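Local atomic coordinates of FAD-binding oxidoreductase (Gulosibacter chungangensis, PDB entry 7PBG), a protein that uses a covalently bound FAD cofactor to oxidise 4-ethylphenol, probably by dehydrogenating the ethyl side chain to give 4-vinylphenol. Residues Tyr41-Pro46 with Gly94-Leu99; Ile79-Phe84 with Gly101-His106; Ala246-Asn251 with Arg349-Glu354; Pro276-Val281 with Trp318-Thr323. All coordinates share one frame; numbering follows the deposited sequence.

Contact 1 of 4, residues Tyr41-Pro46 with Gly94-Leu99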
# COMPACT_ATOMS: atom_id res chain seq x y z
N TYR A 41 31.35 10.21 -3.35
CA TYR A 41 29.87 10.25 -3.48
C TYR A 41 29.49 10.43 -4.95
O TYR A 41 28.30 10.54 -5.25
CB TYR A 41 29.25 11.31 -2.55
CG TYR A 41 29.34 10.95 -1.10
CD1 TYR A 41 28.38 10.16 -0.49
CD2 TYR A 41 30.48 11.28 -0.37
CE1 TYR A 41 28.47 9.82 0.85
CE2 TYR A 41 30.58 10.95 0.96
CZ TYR A 41 29.58 10.21 1.58
OH TYR A 41 29.70 9.86 2.90
N ASP A 42 30.46 10.53 -5.87
CA ASP A 42 30.15 10.45 -7.32
C ASP A 42 29.66 9.03 -7.65
O ASP A 42 30.00 8.07 -6.96
CB ASP A 42 31.38 10.79 -8.16
CG ASP A 42 31.87 12.23 -7.99
OD1 ASP A 42 31.09 13.08 -7.46
OD2 ASP A 42 33.02 12.48 -8.42
N ASP A 43 28.85 8.89 -8.70
CA ASP A 43 28.27 7.60 -9.09
C ASP A 43 29.42 6.61 -9.31
O ASP A 43 30.32 6.92 -10.13
CB ASP A 43 27.44 7.79 -10.36
CG ASP A 43 26.60 6.62 -10.82
OD1 ASP A 43 26.74 5.52 -10.19
OD2 ASP A 43 25.76 6.84 -11.79
N LYS A 44 29.35 5.42 -8.69
CA LYS A 44 30.35 4.37 -8.94
C LYS A 44 30.24 3.82 -10.36
O LYS A 44 31.29 3.36 -10.90
CB LYS A 44 30.21 3.23 -7.93
CG LYS A 44 30.33 3.63 -6.47
CD LYS A 44 31.60 4.35 -6.14
CE LYS A 44 31.85 4.48 -4.65
NZ LYS A 44 32.95 5.45 -4.39
N PHE A 45 29.02 3.84 -10.94
CA PHE A 45 28.65 3.27 -12.27
C PHE A 45 28.06 4.36 -13.12
O PHE A 45 26.91 4.30 -13.58
CB PHE A 45 27.68 2.09 -12.17
CG PHE A 45 28.10 0.91 -11.35
CD1 PHE A 45 29.40 0.73 -10.90
CD2 PHE A 45 27.14 -0.02 -11.00
CE1 PHE A 45 29.74 -0.39 -10.15
CE2 PHE A 45 27.48 -1.13 -10.25
CZ PHE A 45 28.76 -1.32 -9.83
N PRO A 46 28.91 5.35 -13.49
CA PRO A 46 28.48 6.39 -14.41
C PRO A 46 28.28 5.88 -15.83
O PRO A 46 28.85 4.90 -16.25
CB PRO A 46 29.64 7.38 -14.33
CG PRO A 46 30.83 6.49 -14.14
CD PRO A 46 30.33 5.46 -13.14
N GLY A 94 23.83 5.56 -7.90
CA GLY A 94 24.66 5.48 -6.69
C GLY A 94 24.24 6.53 -5.68
O GLY A 94 23.09 6.47 -5.22
N SER A 95 25.15 7.41 -5.27
CA SER A 95 24.87 8.54 -4.35
C SER A 95 24.78 9.85 -5.13
O SER A 95 24.65 10.91 -4.50
CB SER A 95 25.92 8.61 -3.28
OG SER A 95 27.21 8.68 -3.87
N SER A 96 24.74 9.80 -6.45
CA SER A 96 24.90 11.02 -7.28
C SER A 96 23.57 11.75 -7.32
O SER A 96 22.50 11.16 -7.38
CB SER A 96 25.47 10.73 -8.66
OG SER A 96 24.60 10.05 -9.54
N PRO A 97 23.62 13.11 -7.29
CA PRO A 97 22.44 13.94 -7.41
C PRO A 97 22.06 14.11 -8.88
O PRO A 97 22.87 13.87 -9.77
CB PRO A 97 22.97 15.27 -6.85
CG PRO A 97 24.37 15.31 -7.36
CD PRO A 97 24.86 13.88 -7.23
N MET A 98 20.85 14.58 -9.09
CA MET A 98 20.34 14.91 -10.42
C MET A 98 21.11 16.09 -11.01
O MET A 98 21.39 16.06 -12.26
CB MET A 98 18.86 15.28 -10.38
CG MET A 98 17.95 14.09 -10.18
SD MET A 98 18.06 12.89 -11.51
CE MET A 98 17.57 13.83 -12.94
N LEU A 99 21.37 17.11 -10.20
CA LEU A 99 22.00 18.36 -10.71
C LEU A 99 23.46 18.49 -10.27
O LEU A 99 23.79 18.34 -9.09
CB LEU A 99 21.24 19.56 -10.18
CG LEU A 99 19.84 19.78 -10.74
CD1 LEU A 99 19.28 21.04 -10.11
CD2 LEU A 99 19.83 19.85 -12.26
O HOH W 1 27.82 6.12 -6.13
O HOH W 2 25.70 9.36 -12.60
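Ser-95 meets Tyr-41 because its OG stands between its own backbone N and carbonyl carbon (chi1 55°), while Asp-43 holds CG anti to its backbone N (chi1 -172°), setting the carboxylate beside Gly-94, with OD1 3.7 Å from Gly-94 N. Asp-43 CB lies 3.7 Å from Ser-96 OG. The Ser-95 hydroxyl donates to Tyr-41 O over 2.6 Å, arriving from above the carbonyl plane with a C=O...O angle of 102°. Serine suits this place, short enough to put a hydroxyl against a main-chain oxygen of the facing loop. Within its own segment, Asp-43 OD1 accepts from Phe-45 N at 2.9 Å and closes an Asx turn; the Phe-45 ring packs edge-to-face with His-395, the covalent attachment point of FAD. Asp-43 OD2 takes a hydrogen bond from His-479 and another from water 2, which reaches Ser-96 OG weakly at 3.3 Å; that hydroxyl is also hydrogen-bonded to Gly-93 O. An alanine in place of Asp-43 would probably leave Phe-45 N without its turn partner and deprive His-479 and water 2 of their acceptor. Gly-94, which touches FAD, has positive phi, and a side chain there would press on Asp-43 OD1. Water 1 donates to Asp-42 O and accepts from Ser-95 N at 3.1 Å. Two irregular loops thus satisfy main-chain polar atoms through a hydroxyl, a carboxylate and water, without direct backbone pairing.

Contact 2 of 4, residues Ile79-Phe84 with Gly101-His106. With FAD (flavin-adenine dinucleotide), chain C.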
# COMPACT_ATOMS: atom_id res chain seq x y z
N ILE A 79 20.04 26.56 -2.55
CA ILE A 79 21.01 25.47 -2.85
C ILE A 79 20.28 24.14 -2.86
O ILE A 79 19.66 23.82 -1.85
CB ILE A 79 22.18 25.52 -1.86
CG1 ILE A 79 23.04 26.77 -2.13
CG2 ILE A 79 22.96 24.23 -1.93
CD1 ILE A 79 24.12 26.99 -1.11
N PRO A 80 20.30 23.41 -4.00
CA PRO A 80 19.69 22.08 -4.07
C PRO A 80 20.41 21.05 -3.20
O PRO A 80 21.65 21.13 -2.99
CB PRO A 80 19.72 21.75 -5.56
CG PRO A 80 20.88 22.53 -6.10
CD PRO A 80 20.92 23.80 -5.28
N LEU A 81 19.60 20.15 -2.63
CA LEU A 81 20.05 19.08 -1.70
C LEU A 81 19.67 17.74 -2.33
O LEU A 81 18.61 17.63 -2.96
CB LEU A 81 19.32 19.22 -0.35
CG LEU A 81 19.53 20.50 0.45
CD1 LEU A 81 18.75 20.44 1.75
CD2 LEU A 81 21.02 20.73 0.72
N HIS A 82 20.48 16.73 -2.08
CA HIS A 82 20.13 15.32 -2.38
C HIS A 82 20.45 14.56 -1.12
O HIS A 82 21.66 14.55 -0.70
CB HIS A 82 20.86 14.79 -3.62
CG HIS A 82 20.64 13.33 -3.86
ND1 HIS A 82 19.37 12.74 -3.74
CD2 HIS A 82 21.51 12.36 -4.22
CE1 HIS A 82 19.47 11.47 -4.04
NE2 HIS A 82 20.80 11.19 -4.32
N ALA A 83 19.41 14.03 -0.50
CA ALA A 83 19.51 13.26 0.75
C ALA A 83 19.33 11.77 0.43
O ALA A 83 18.44 11.38 -0.36
CB ALA A 83 18.45 13.74 1.69
N PHE A 84 20.12 10.96 1.08
CA PHE A 84 20.03 9.49 0.90
C PHE A 84 20.49 8.87 2.19
O PHE A 84 21.08 9.53 3.05
CB PHE A 84 20.88 9.04 -0.29
CG PHE A 84 22.28 9.61 -0.35
CD1 PHE A 84 23.33 9.06 0.38
CD2 PHE A 84 22.52 10.74 -1.09
CE1 PHE A 84 24.60 9.63 0.34
CE2 PHE A 84 23.79 11.31 -1.12
CZ PHE A 84 24.82 10.76 -0.42
N GLY A 101 26.52 20.17 -8.70
CA GLY A 101 26.68 21.20 -7.66
C GLY A 101 25.70 21.02 -6.51
O GLY A 101 25.79 21.77 -5.54
N THR A 102 24.90 19.93 -6.53
CA THR A 102 23.97 19.64 -5.43
C THR A 102 24.80 19.36 -4.19
O THR A 102 25.85 18.72 -4.33
CB THR A 102 22.99 18.54 -5.82
OG1 THR A 102 22.23 19.08 -6.91
CG2 THR A 102 22.08 18.10 -4.68
N VAL A 103 24.35 19.84 -3.04
CA VAL A 103 24.96 19.48 -1.73
C VAL A 103 24.35 18.13 -1.34
O VAL A 103 23.11 18.04 -1.27
CB VAL A 103 24.71 20.57 -0.69
CG1 VAL A 103 25.07 20.11 0.69
CG2 VAL A 103 25.46 21.86 -1.05
N LEU A 104 25.18 17.14 -1.03
CA LEU A 104 24.68 15.78 -0.68
C LEU A 104 24.53 15.67 0.84
O LEU A 104 25.44 16.18 1.60
CB LEU A 104 25.66 14.77 -1.22
CG LEU A 104 26.10 15.00 -2.68
CD1 LEU A 104 26.97 13.85 -3.13
CD2 LEU A 104 24.90 15.12 -3.60
N LEU A 105 23.43 15.05 1.28
CA LEU A 105 23.23 14.73 2.71
C LEU A 105 23.35 13.21 2.82
O LEU A 105 22.41 12.55 2.47
CB LEU A 105 21.87 15.20 3.22
CG LEU A 105 21.75 16.68 3.56
CD1 LEU A 105 22.28 17.58 2.46
CD2 LEU A 105 20.31 17.03 3.95
N HIS A 106 24.45 12.70 3.36
CA HIS A 106 24.56 11.26 3.66
C HIS A 106 24.10 11.04 5.11
O HIS A 106 24.91 11.09 6.02
CB HIS A 106 25.97 10.79 3.36
CG HIS A 106 26.16 9.35 3.64
ND1 HIS A 106 27.38 8.81 3.81
CD2 HIS A 106 25.26 8.38 3.86
CE1 HIS A 106 27.25 7.52 4.10
NE2 HIS A 106 25.96 7.23 4.12
PA FAD C . 20.02 4.94 -1.00
O1A FAD C . 21.02 5.14 -2.08
O2A FAD C . 20.34 5.43 0.39
O5B FAD C . 18.68 5.62 -1.44
C5B FAD C . 18.16 5.48 -2.76
C4B FAD C . 17.35 6.71 -3.07
O4B FAD C . 16.20 6.80 -2.19
C3B FAD C . 18.07 8.06 -2.88
O3B FAD C . 18.87 8.39 -4.01
C2B FAD C . 16.90 9.01 -2.58
O2B FAD C . 16.29 9.39 -3.80
C1B FAD C . 15.99 8.13 -1.73
N9A FAD C . 16.27 8.17 -0.32
C8A FAD C . 16.99 7.26 0.38
N7A FAD C . 17.05 7.55 1.65
C5A FAD C . 16.38 8.74 1.78
C6A FAD C . 16.06 9.52 2.89
N6A FAD C . 16.49 9.24 4.13
N1A FAD C . 15.36 10.66 2.67
C2A FAD C . 14.94 10.93 1.41
N3A FAD C . 15.15 10.24 0.29
C4A FAD C . 15.89 9.14 0.55
N1 FAD C . 17.69 -3.36 -5.63
C2 FAD C . 16.63 -3.97 -5.13
O2 FAD C . 15.66 -3.32 -4.67
N3 FAD C . 16.59 -5.32 -5.01
C4 FAD C . 17.58 -6.13 -5.47
O4 FAD C . 17.52 -7.36 -5.27
C4X FAD C . 18.69 -5.54 -6.05
N5 FAD C . 19.63 -6.32 -6.51
C5X FAD C . 20.72 -5.70 -7.07
C6 FAD C . 21.75 -6.52 -7.55
C7 FAD C . 22.92 -5.99 -8.07
C7M FAD C . 24.01 -6.91 -8.56
C8 FAD C . 23.06 -4.58 -8.11
C8M FAD C . 24.30 -3.96 -8.67
C9 FAD C . 22.03 -3.77 -7.68
C9A FAD C . 20.84 -4.30 -7.13
N10 FAD C . 19.82 -3.50 -6.63
C10 FAD C . 18.70 -4.10 -6.06
C1' FAD C . 19.92 -2.02 -6.58
C2' FAD C . 20.55 -1.49 -5.28
O2' FAD C . 21.72 -2.29 -4.90
C3' FAD C . 19.62 -1.51 -4.05
O3' FAD C . 18.34 -1.06 -4.40
C4' FAD C . 20.11 -0.69 -2.84
O4' FAD C . 19.52 -1.20 -1.64
C5' FAD C . 19.79 0.77 -3.01
O5' FAD C . 20.77 1.60 -2.36
P FAD C . 20.57 2.09 -0.85
O1P FAD C . 21.92 2.50 -0.32
O2P FAD C . 19.83 1.01 -0.15
O3P FAD C . 19.63 3.38 -0.98
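Phe-84 and His-106 turn their rings nearly parallel, planes 26° apart, but slid so far that they barely overlap. The touch is made instead by Phe-84 CE1, which meets His-106 CB at 3.5 Å, while CE2 on the other flank of the ring rests on Leu-104 CB. Leu-105 O sits over the centre of one face of the phenyl ring, 3.9 Å above it. Phe-84 also lays CD2 over one face of the His-82 imidazole, toward its rim. Phe-84 CG takes the position between backbone N and carbonyl carbon (chi1 47°), which starts the ring off along the sheet face toward strand 103-106; chi2 (82°) sets its turn. An alanine here would probably open a gap beside His-106 and Leu-104 and uncover part of the imidazole face of His-82. These side chains share one face of a pair of parallel strands, 81-84 and 103-106, joined by four backbone bonds such as Leu-105 N to His-82 O at 2.7 Å. The pair belongs to the small mixed sheet of the PCMH-type FAD-binding domain; strand 57-59 flanks 103-106, and helix 64-77 covers the opposite face, where Leu-81 CD2 meets Leu-105 CD1 at 3.8 Å and Ala-83, a small residue beside its bridge partner, has CB 4.0 Å from Leu-105 CB. The polar end of His-106 is held by Tyr-41, through ND1. On the face it shares with Phe-84, His-82 presents its ring edge to the adenosine ribose of FAD, with CE1 lying 3.1 Å from O3B.

Contact 3 of 4, residues Ala246-Asn251 with Arg349-Glu354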
# COMPACT_ATOMS: atom_id res chain seq x y z
N ALA A 246 16.05 -25.12 -6.45
CA ALA A 246 16.59 -24.66 -7.73
C ALA A 246 15.98 -25.55 -8.78
O ALA A 246 15.90 -26.80 -8.57
CB ALA A 246 18.10 -24.72 -7.77
N ILE A 247 15.53 -24.97 -9.87
CA ILE A 247 14.95 -25.75 -11.00
C ILE A 247 15.70 -25.34 -12.26
O ILE A 247 15.71 -24.16 -12.56
CB ILE A 247 13.43 -25.56 -11.16
CG1 ILE A 247 12.73 -25.39 -9.80
CG2 ILE A 247 12.91 -26.73 -11.93
CD1 ILE A 247 11.26 -25.25 -9.91
N TYR A 248 16.35 -26.30 -12.87
CA TYR A 248 17.23 -26.03 -14.03
C TYR A 248 16.52 -26.43 -15.31
O TYR A 248 16.04 -27.58 -15.42
CB TYR A 248 18.53 -26.81 -13.89
CG TYR A 248 19.18 -26.60 -12.55
CD1 TYR A 248 19.79 -25.40 -12.24
CD2 TYR A 248 19.21 -27.60 -11.62
CE1 TYR A 248 20.40 -25.19 -11.02
CE2 TYR A 248 19.83 -27.43 -10.39
CZ TYR A 248 20.44 -26.22 -10.10
OH TYR A 248 21.05 -26.08 -8.90
N PHE A 249 16.56 -25.55 -16.30
CA PHE A 249 15.91 -25.82 -17.60
C PHE A 249 17.01 -25.82 -18.66
O PHE A 249 17.88 -24.92 -18.67
CB PHE A 249 14.82 -24.78 -17.83
CG PHE A 249 13.76 -24.84 -16.77
CD1 PHE A 249 12.72 -25.73 -16.87
CD2 PHE A 249 13.90 -24.10 -15.60
CE1 PHE A 249 11.79 -25.83 -15.86
CE2 PHE A 249 12.94 -24.16 -14.60
CZ PHE A 249 11.90 -25.04 -14.72
N GLU A 250 16.97 -26.83 -19.53
CA GLU A 250 18.09 -27.15 -20.43
C GLU A 250 18.09 -26.21 -21.66
O GLU A 250 19.04 -26.29 -22.45
CB GLU A 250 18.02 -28.64 -20.79
CG GLU A 250 16.94 -28.96 -21.78
CD GLU A 250 16.93 -30.41 -22.27
OE1 GLU A 250 17.68 -31.20 -21.72
OE2 GLU A 250 16.11 -30.71 -23.16
N ASN A 251 16.98 -25.53 -21.94
CA ASN A 251 16.85 -24.81 -23.23
C ASN A 251 16.62 -23.32 -22.98
O ASN A 251 15.75 -22.98 -22.16
CB ASN A 251 15.72 -25.44 -24.06
CG ASN A 251 15.86 -25.17 -25.54
OD1 ASN A 251 16.08 -24.04 -26.00
ND2 ASN A 251 15.75 -26.25 -26.31
N ARG A 349 15.26 -30.23 -14.22
CA ARG A 349 15.85 -30.92 -13.04
C ARG A 349 15.59 -30.07 -11.79
O ARG A 349 15.78 -28.85 -11.80
CB ARG A 349 17.34 -31.19 -13.21
CG ARG A 349 17.94 -31.95 -12.03
CD ARG A 349 19.32 -32.48 -12.35
NE ARG A 349 20.22 -31.42 -12.74
CZ ARG A 349 20.90 -30.63 -11.89
NH1 ARG A 349 20.78 -30.79 -10.60
NH2 ARG A 349 21.68 -29.67 -12.35
N PHE A 350 15.14 -30.73 -10.73
CA PHE A 350 14.72 -30.06 -9.48
C PHE A 350 15.70 -30.46 -8.37
O PHE A 350 15.98 -31.66 -8.21
CB PHE A 350 13.29 -30.46 -9.15
CG PHE A 350 12.69 -29.76 -7.98
CD1 PHE A 350 12.03 -28.54 -8.14
CD2 PHE A 350 12.81 -30.28 -6.70
CE1 PHE A 350 11.49 -27.88 -7.06
CE2 PHE A 350 12.19 -29.65 -5.62
CZ PHE A 350 11.54 -28.46 -5.80
N GLU A 351 16.09 -29.50 -7.56
CA GLU A 351 16.93 -29.76 -6.34
C GLU A 351 16.40 -28.89 -5.20
O GLU A 351 15.89 -27.81 -5.46
CB GLU A 351 18.40 -29.46 -6.58
CG GLU A 351 19.06 -30.19 -7.74
CD GLU A 351 19.13 -31.70 -7.62
OE1 GLU A 351 18.97 -32.24 -6.48
OE2 GLU A 351 19.42 -32.34 -8.65
N THR A 352 16.67 -29.29 -3.98
CA THR A 352 16.45 -28.44 -2.80
C THR A 352 17.81 -28.25 -2.14
O THR A 352 18.74 -28.92 -2.52
CB THR A 352 15.46 -29.08 -1.82
OG1 THR A 352 16.14 -30.16 -1.19
CG2 THR A 352 14.20 -29.60 -2.47
N ASN A 353 17.87 -27.37 -1.16
CA ASN A 353 19.13 -27.14 -0.42
C ASN A 353 19.46 -28.36 0.41
O ASN A 353 20.61 -28.40 0.94
CB ASN A 353 19.11 -25.85 0.39
CG ASN A 353 18.00 -25.79 1.40
OD1 ASN A 353 16.84 -25.71 1.01
ND2 ASN A 353 18.36 -25.85 2.68
N GLU A 354 18.52 -29.30 0.59
CA GLU A 354 18.86 -30.59 1.23
C GLU A 354 19.50 -31.56 0.23
O GLU A 354 20.39 -32.27 0.63
CB GLU A 354 17.66 -31.24 1.92
CG GLU A 354 17.14 -30.44 3.07
CD GLU A 354 15.82 -30.92 3.66
OE1 GLU A 354 15.05 -31.60 2.97
OE2 GLU A 354 15.53 -30.51 4.77
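Tyr-248 and Arg-349 form a hydrogen-bonded pair in two antiparallel strands, 241-249 and 349-352, at the border of the large antiparallel sheet that VAO/PCMH-type flavoenzymes carry beside their FAD-binding domain. Tyr-248 N donates to Arg-349 O at 2.8 Å, and the same pattern recurs between Ala-246 and Glu-351. The arginine leaves the strand with CG anti to the backbone N, runs on extended, then bends at chi3 (58°), which swings NE round and lets the guanidinium turn one face to the CD2/CE2 side of the tyrosine. The two planes are 29° apart, and NH2 comes within 3.3 Å of Tyr-248 CD2. A long chain with a flat, charged end suits this partly exposed position, since it can reach both Tyr-248 and Glu-351. Glu-351 holds CG anti to its carbonyl carbon (chi1 -56°), which brings CG to the edge of the tyrosine ring, 3.9 Å from Tyr-248 CE2; a bend at chi2 then turns CD aside. Its OE1 is bound by Thr-355. On the other face of the strands Ile-247 and Phe-350 form the non-hydrogen-bonded pair, under helix 328-342. Phe-350 holds CG anti to its backbone N, and Ile-247 CG1 meets ring atom CD1 at 3.6 Å, while Ile-247 CD1 lies at the ring edge, in its plane. Ala-246, having only a methyl, fits beside Tyr-321 of the next strand. Arg-349 NH1 reaches Glu-351 OE2 at 2.8 Å in a salt bridge that lies in the guanidinium plane and meets the carboxylate on its anti side.

Contact 4 of 4, residues Pro276-Val281 with Trp318-Thr323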
# COMPACT_ATOMS: atom_id res chain seq x y z
N PRO A 276 9.21 -16.43 -7.03
CA PRO A 276 10.50 -16.97 -7.41
C PRO A 276 11.18 -16.07 -8.44
O PRO A 276 10.51 -15.26 -9.06
CB PRO A 276 10.18 -18.39 -7.89
CG PRO A 276 8.76 -18.27 -8.42
CD PRO A 276 8.08 -17.24 -7.55
N ILE A 277 12.48 -16.25 -8.59
CA ILE A 277 13.25 -15.58 -9.67
C ILE A 277 13.49 -16.59 -10.80
O ILE A 277 13.59 -17.80 -10.56
CB ILE A 277 14.56 -14.98 -9.13
CG1 ILE A 277 15.48 -16.03 -8.52
CG2 ILE A 277 14.25 -13.88 -8.11
CD1 ILE A 277 16.88 -15.53 -8.18
N VAL A 278 13.66 -16.08 -11.98
CA VAL A 278 13.98 -16.90 -13.17
C VAL A 278 15.17 -16.23 -13.81
O VAL A 278 14.98 -15.13 -14.41
CB VAL A 278 12.80 -17.03 -14.15
CG1 VAL A 278 13.15 -18.04 -15.23
CG2 VAL A 278 11.50 -17.40 -13.45
N ARG A 279 16.37 -16.76 -13.60
CA ARG A 279 17.55 -16.06 -14.18
C ARG A 279 18.15 -16.87 -15.31
O ARG A 279 18.05 -18.12 -15.35
CB ARG A 279 18.61 -15.72 -13.14
CG ARG A 279 19.03 -16.84 -12.25
CD ARG A 279 20.17 -16.27 -11.39
NE ARG A 279 19.97 -15.02 -10.66
CZ ARG A 279 20.86 -14.53 -9.77
NH1 ARG A 279 22.02 -15.16 -9.56
NH2 ARG A 279 20.63 -13.40 -9.13
N ASN A 280 18.85 -16.15 -16.17
CA ASN A 280 19.60 -16.82 -17.26
C ASN A 280 20.94 -17.32 -16.72
O ASN A 280 21.40 -16.88 -15.65
CB ASN A 280 19.72 -15.94 -18.49
CG ASN A 280 20.61 -14.73 -18.37
OD1 ASN A 280 20.95 -14.27 -17.28
ND2 ASN A 280 20.94 -14.18 -19.52
N VAL A 281 21.56 -18.20 -17.50
CA VAL A 281 22.85 -18.82 -17.05
C VAL A 281 23.90 -17.73 -16.86
O VAL A 281 24.73 -17.82 -15.89
CB VAL A 281 23.31 -19.94 -18.00
CG1 VAL A 281 23.63 -19.46 -19.39
CG2 VAL A 281 24.51 -20.66 -17.40
N TRP A 318 18.11 -21.44 -18.04
CA TRP A 318 17.21 -20.75 -17.10
C TRP A 318 17.27 -21.53 -15.80
O TRP A 318 17.27 -22.79 -15.85
CB TRP A 318 15.78 -20.63 -17.63
CG TRP A 318 15.72 -19.75 -18.83
CD1 TRP A 318 15.58 -20.13 -20.13
CD2 TRP A 318 15.84 -18.31 -18.84
NE1 TRP A 318 15.63 -19.03 -20.94
CE2 TRP A 318 15.77 -17.90 -20.18
CE3 TRP A 318 15.97 -17.35 -17.83
CZ2 TRP A 318 15.83 -16.55 -20.55
CZ3 TRP A 318 16.05 -16.02 -18.18
CH2 TRP A 318 15.96 -15.64 -19.53
N ILE A 319 17.32 -20.81 -14.70
CA ILE A 319 17.22 -21.39 -13.35
C ILE A 319 16.11 -20.66 -12.62
O ILE A 319 16.10 -19.40 -12.57
CB ILE A 319 18.57 -21.27 -12.61
CG1 ILE A 319 19.77 -21.68 -13.46
CG2 ILE A 319 18.49 -22.01 -11.31
CD1 ILE A 319 20.42 -20.56 -14.22
N VAL A 320 15.21 -21.42 -12.04
CA VAL A 320 14.20 -20.93 -11.07
C VAL A 320 14.74 -21.19 -9.67
O VAL A 320 15.12 -22.30 -9.40
CB VAL A 320 12.83 -21.58 -11.27
CG1 VAL A 320 11.84 -21.21 -10.18
CG2 VAL A 320 12.30 -21.25 -12.67
N TYR A 321 14.75 -20.15 -8.85
CA TYR A 321 15.00 -20.29 -7.41
C TYR A 321 13.76 -19.85 -6.65
O TYR A 321 13.21 -18.77 -6.93
CB TYR A 321 16.19 -19.43 -6.99
CG TYR A 321 17.50 -19.87 -7.57
CD1 TYR A 321 18.18 -20.97 -7.04
CD2 TYR A 321 18.08 -19.20 -8.63
CE1 TYR A 321 19.40 -21.36 -7.55
CE2 TYR A 321 19.26 -19.63 -9.18
CZ TYR A 321 19.95 -20.69 -8.62
OH TYR A 321 21.13 -21.05 -9.18
N GLY A 322 13.36 -20.64 -5.67
CA GLY A 322 12.27 -20.36 -4.75
C GLY A 322 12.50 -20.95 -3.36
O GLY A 322 13.48 -21.70 -3.15
N THR A 323 11.56 -20.67 -2.47
CA THR A 323 11.57 -21.15 -1.07
C THR A 323 10.14 -21.36 -0.59
O THR A 323 9.21 -20.62 -0.95
CB THR A 323 12.37 -20.19 -0.18
OG1 THR A 323 13.66 -19.99 -0.72
CG2 THR A 323 12.43 -20.68 1.25
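Trp-318 carries Asn-280 on one face of its indole: CB lies 4.0 Å from the centroid of the six-membered ring, a CH-pi contact set toward the rim. Obliquely to the same ring, Arg-279 O approaches CE3 at 3.3 Å, and the Val-278 side chain crosses that of Trp-318 at about a right angle, CG1 3.9 Å from CE3. The Tyr-321 ring has Ile-319 CG2, from its own strand, over one face, offset toward the rim; at its edge, near the plane, comes Arg-279 CD, 4.1 Å from CE2. The arginine guanidinium stands almost perpendicular to that ring, at 87°. In Arg-279, chi1 (51°) sets CG beside Tyr-321 CE2, and the bend at chi3 (52°) turns NE. Both polar ends converge on Asp-284, which takes a salt bridge from Arg-279 NH1 and is hydrogen-bonded to Tyr-321 OH; Glu-152, an FAD-binding residue, also lies close to the arginine. Strands 277-280 and 318-326 are antiparallel neighbours inside the large eight-stranded sheet, between strands 426-433 and 241-249, and four backbone bonds join them, such as Arg-279 N to Ile-319 O at 2.8 Å. Opposite the arginine and tyrosine, Val-278 and Val-320 lie side by side, CG2 to CG2 at 4.0 Å, branched residues that pack against helix 255-266. Pro-276 CB adds a contact with Val-320 CG1. Asn-280 ends the strand and N-caps helix 281-288, its OD1 accepting from Phe-283 N and also from Ala-429 N of strand 426-433.

Overall arrangement
The four contacts form two groups on opposite sides of the chain's centre. Contacts 1 and 2, centres 11 Å apart, interleave along the sequence and belong to the FAD-binding region: contact 1 joins loops beside the strands of contact 2, and Tyr-41 OH is hydrogen-bonded to His-106 ND1 between them. Contacts 3 and 4, centres 9 Å apart, come later and share the large antiparallel sheet, where strands 241-249 and 318-326 are neighbours; contact 4 falls between the two segments of contact 3. The groups are separate, contacts 2 and 3 having centres 46 Å apart. FAD spans the gap, adenine near contact 2 and the flavin toward the second sheet.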